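Local coordinates for L-lysine 6-monooxygenase involved in desferrioxamine biosynthesis (Erwinia amylovora CFBP1430, PDB 5O8P) that hydroxylates a terminal amine of cadaverine as an FAD-dependent, NADPH-using monooxygenase in the biosynthesis of the siderophore desferrioxamine, at the interface of chains A and B and the interface of chains A and C. Numbering follows the deposited sequence. Chains: chain A/B/C, L-lysine 6-monooxygenase involved in desferrioxamine biosynthesis.

Contact 1: the interface of chains A and B. Residues chain A 291-292; chain B 101, 105.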
loop_
_atom_site.group_PDB
_atom_site.type_symbol
_atom_site.label_atom_id
_atom_site.label_comp_id
_atom_site.label_asym_id
_atom_site.label_seq_id
_atom_site.Cartn_x
_atom_site.Cartn_y
_atom_site.Cartn_z
ATOM N N LEU A 291 -9.291 -19.890 12.186
ATOM C CA LEU A 291 -10.400 -20.442 11.418
ATOM C C LEU A 291 -10.567 -21.960 11.510
ATOM O O LEU A 291 -11.638 -22.441 11.209
ATOM C CB LEU A 291 -10.279 -20.052 9.942
ATOM C CG LEU A 291 -10.194 -18.575 9.587
ATOM C CD1 LEU A 291 -10.260 -18.406 8.081
ATOM C CD2 LEU A 291 -11.307 -17.796 10.265
ATOM N N ASP A 292 -9.531 -22.707 11.893
ATOM C CA ASP A 292 -9.625 -24.185 12.047
ATOM C C ASP A 292 -9.979 -24.654 13.452
ATOM O O ASP A 292 -10.395 -25.804 13.630
ATOM C CB ASP A 292 -8.325 -24.876 11.623
ATOM C CG ASP A 292 -7.990 -24.657 10.154
ATOM O OD1 ASP A 292 -8.935 -24.371 9.375
ATOM O OD2 ASP A 292 -6.785 -24.773 9.782
ATOM N N LYS B 101 -11.472 -20.140 3.043
ATOM C CA LYS B 101 -11.931 -20.981 4.129
ATOM C C LYS B 101 -13.065 -20.311 4.896
ATOM O O LYS B 101 -14.026 -20.974 5.266
ATOM C CB LYS B 101 -10.780 -21.368 5.061
ATOM C CG LYS B 101 -11.221 -22.003 6.374
ATOM C CD LYS B 101 -10.164 -22.919 6.965
ATOM C CE LYS B 101 -10.320 -24.325 6.414
ATOM N NZ LYS B 101 -9.181 -25.200 6.800
ATOM N N GLN B 105 -17.025 -21.389 5.192
ATOM C CA GLN B 105 -17.689 -21.479 6.495
ATOM C C GLN B 105 -18.960 -20.629 6.555
ATOM O O GLN B 105 -19.981 -21.070 7.093
ATOM C CB GLN B 105 -16.751 -21.020 7.609
ATOM C CG GLN B 105 -15.673 -22.012 7.991
ATOM C CD GLN B 105 -14.690 -21.444 8.993
ATOM O OE1 GLN B 105 -14.841 -20.325 9.492
ATOM N NE2 GLN B 105 -13.665 -22.204 9.281
#
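B:Lys101 and A:Asp292 meet in a salt bridge across the A/B interface, the ammonium nitrogen NZ of the lysine lying 2.7 Å from the carboxylate oxygen OD1 of the aspartate. The two side chains cross at nearly a right angle. NZ reaches OD1 on its syn side but 29° out of the carboxylate plane, so the amine stands partly over the group. The other carboxylate oxygen of A:Asp292, OD2, is 3.8 Å from NZ of B:Lys101, consistent with a pairing mainly through OD1.

The shape of the lysine explains this approach. Its CG is anti to the backbone N, and the chain then bends at chi3 (-88°), turning the last two atoms toward the aspartate. Before the bend, the aliphatic part runs alongside A:Leu291 in the opposite direction. The leucine methyl CD1 lies 4.1 Å from lysine CG, and the leucine CB is equally near lysine CD, a loose apolar contact beside the ionic one.

One helical turn further on, B:Gln105 reaches the main chain of the same loop. Its amide nitrogen NE2 donates to the carbonyl O of A:Leu291 over 2.8 Å. The bond is moderately bent, with 144° at the hydrogen. The acceptor lies close to the plane of the glutamine amide, whereas the donor is tilted somewhat from the plane of the leucine carbonyl. The glutamine, extended beyond CG, carries its amide outward from the helix.

Both chain B residues belong to helix 100-113, and both chain A residues lie in the loop directly after helix 276-290. One helix face thus reads a backbone carbonyl and the neighbouring carboxylate together. Repeated by the two-fold axis with the chains exchanged, this largely polar patch links two copies in the deposited tetramer and, if that assembly is the biological one, probably sets their register.

Contact 2: the interface of chains A and C. Residues chain A 233, 276, 279-280; chain C 236-239.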
loop_
_atom_site.group_PDB
_atom_site.type_symbol
_atom_site.label_atom_id
_atom_site.label_comp_id
_atom_site.label_asym_id
_atom_site.label_seq_id
_atom_site.Cartn_x
_atom_site.Cartn_y
_atom_site.Cartn_z
ATOM N N PRO A 233 4.702 -0.628 17.762
ATOM C CA PRO A 233 5.449 -0.572 16.516
ATOM C C PRO A 233 6.609 0.420 16.578
ATOM O O PRO A 233 6.608 1.344 17.392
ATOM C CB PRO A 233 4.405 -0.101 15.503
ATOM C CG PRO A 233 3.493 0.746 16.301
ATOM C CD PRO A 233 3.444 0.135 17.672
ATOM N N SER A 276 5.756 -2.323 11.796
ATOM C CA SER A 276 4.283 -2.329 11.837
ATOM C C SER A 276 3.657 -3.366 10.903
ATOM O O SER A 276 2.670 -3.971 11.270
ATOM C CB SER A 276 3.710 -0.931 11.606
ATOM O OG SER A 276 4.142 -0.389 10.379
ATOM N N ILE A 279 3.740 -6.713 12.918
ATOM C CA ILE A 279 2.683 -6.782 13.925
ATOM C C ILE A 279 1.363 -7.155 13.252
ATOM O O ILE A 279 0.682 -8.075 13.685
ATOM C CB ILE A 279 2.466 -5.458 14.676
ATOM C CG1 ILE A 279 3.631 -5.169 15.601
ATOM C CG2 ILE A 279 1.187 -5.516 15.519
ATOM C CD1 ILE A 279 3.759 -3.716 15.995
ATOM N N ASN A 280 1.007 -6.428 12.203
ATOM C CA ASN A 280 -0.218 -6.701 11.476
ATOM C C ASN A 280 -0.234 -8.062 10.801
ATOM O O ASN A 280 -1.290 -8.679 10.707
ATOM C CB ASN A 280 -0.460 -5.628 10.424
ATOM C CG ASN A 280 -0.825 -4.286 11.028
ATOM O OD1 ASN A 280 -1.137 -4.164 12.222
ATOM N ND2 ASN A 280 -0.803 -3.264 10.190
ATOM N N TYR C 236 -2.253 2.403 14.929
ATOM C CA TYR C 236 -3.254 1.600 14.234
ATOM C C TYR C 236 -2.837 0.125 14.014
ATOM O O TYR C 236 -3.515 -0.605 13.285
ATOM C CB TYR C 236 -3.577 2.297 12.909
ATOM C CG TYR C 236 -5.032 2.220 12.560
ATOM C CD1 TYR C 236 -6.000 2.697 13.436
ATOM C CD2 TYR C 236 -5.435 1.652 11.364
ATOM C CE1 TYR C 236 -7.333 2.615 13.115
ATOM C CE2 TYR C 236 -6.753 1.565 11.038
ATOM C CZ TYR C 236 -7.685 2.036 11.922
ATOM O OH TYR C 236 -8.985 1.940 11.597
ATOM N N THR C 237 -1.759 -0.306 14.665
ATOM C CA THR C 237 -1.283 -1.668 14.534
ATOM C C THR C 237 -2.243 -2.574 15.293
ATOM O O THR C 237 -2.711 -2.219 16.378
ATOM C CB THR C 237 0.153 -1.822 15.065
ATOM O OG1 THR C 237 0.247 -1.212 16.354
ATOM C CG2 THR C 237 1.143 -1.141 14.117
ATOM N N LYS C 238 -2.538 -3.736 14.706
ATOM C CA LYS C 238 -3.743 -4.484 15.064
ATOM C C LYS C 238 -3.712 -5.103 16.449
ATOM O O LYS C 238 -4.766 -5.254 17.064
ATOM C CB LYS C 238 -4.035 -5.539 14.006
ATOM C CG LYS C 238 -4.440 -4.916 12.688
ATOM C CD LYS C 238 -4.292 -5.881 11.544
ATOM C CE LYS C 238 -4.832 -5.271 10.281
ATOM N NZ LYS C 238 -4.682 -6.240 9.168
ATOM N N LEU C 239 -2.525 -5.460 16.946
ATOM C CA LEU C 239 -2.411 -5.936 18.316
ATOM C C LEU C 239 -2.750 -4.846 19.334
ATOM O O LEU C 239 -3.323 -5.163 20.365
ATOM C CB LEU C 239 -1.029 -6.525 18.607
ATOM C CG LEU C 239 -0.750 -7.948 18.111
ATOM C CD1 LEU C 239 0.655 -8.358 18.536
ATOM C CD2 LEU C 239 -1.759 -8.966 18.630
#
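C:Thr237 packs among A:Pro233, A:Ser276 and A:Ile279, and its methyl CG2 does much of the touching. CG2 lies 3.6 Å from CB of A:Ser276 and 3.7 Å from CB of A:Pro233, coming obliquely over one face of the proline ring, on its CB and CG side. With chi1 at 48°, the threonine places CG2 beside its own backbone N and sets the hydroxyl OG1 over the same face of the ring, nearest CD and CG.

The branch methyl CG2 of A:Ile279 fits between two chain C residues, being 3.9 Å from CB of C:Thr237 and also 3.9 Å from CB of C:Leu239. The isoleucine crosses both side chains obliquely, and its CD1 approaches the threonine as well.

Beside this apolar cluster, the amide oxygen OD1 of A:Asn280 accepts a hydrogen bond from the backbone N of C:Lys238 at 2.9 Å. The bond is fairly straight, 154° at the hydrogen, and the donor sits almost on the extended line of the C=O bond (165°). The lysine's extended aliphatic chain crosses the asparagine at about a right angle, CD of C:Lys238 lying 3.9 Å from the amide carbon CG of A:Asn280.

Further out, the supports are helical. A:Ser276, A:Ile279 and A:Asn280 share one face of helix 276-290, while C:Lys238 is the first residue of helix 238-241. A:Asn280 therefore meets an amide at the N-terminal end of that short helix, much as an N-cap does, but from another subunit. The two-fold-related twin of this mixed patch occurs with the chains exchanged; the pair of patches would hold A against C if the deposited tetramer is the biological form.

The C-alpha centres of contact 1 and contact 2 are about 23 Å apart, and they share no residues. Helix 276-290 of chain A connects them: contact 2 uses its first turns, whereas contact 1 uses the two residues that follow its C-terminal end. A single helix and its trailing loop therefore address two different neighbours, chain C at one end and chain B at the other. Since each interface is two-fold symmetric and the deposited assembly contains four copies, the element probably couples two kinds of pairing within a tetramer, although the structure alone does not show that this is the form in solution.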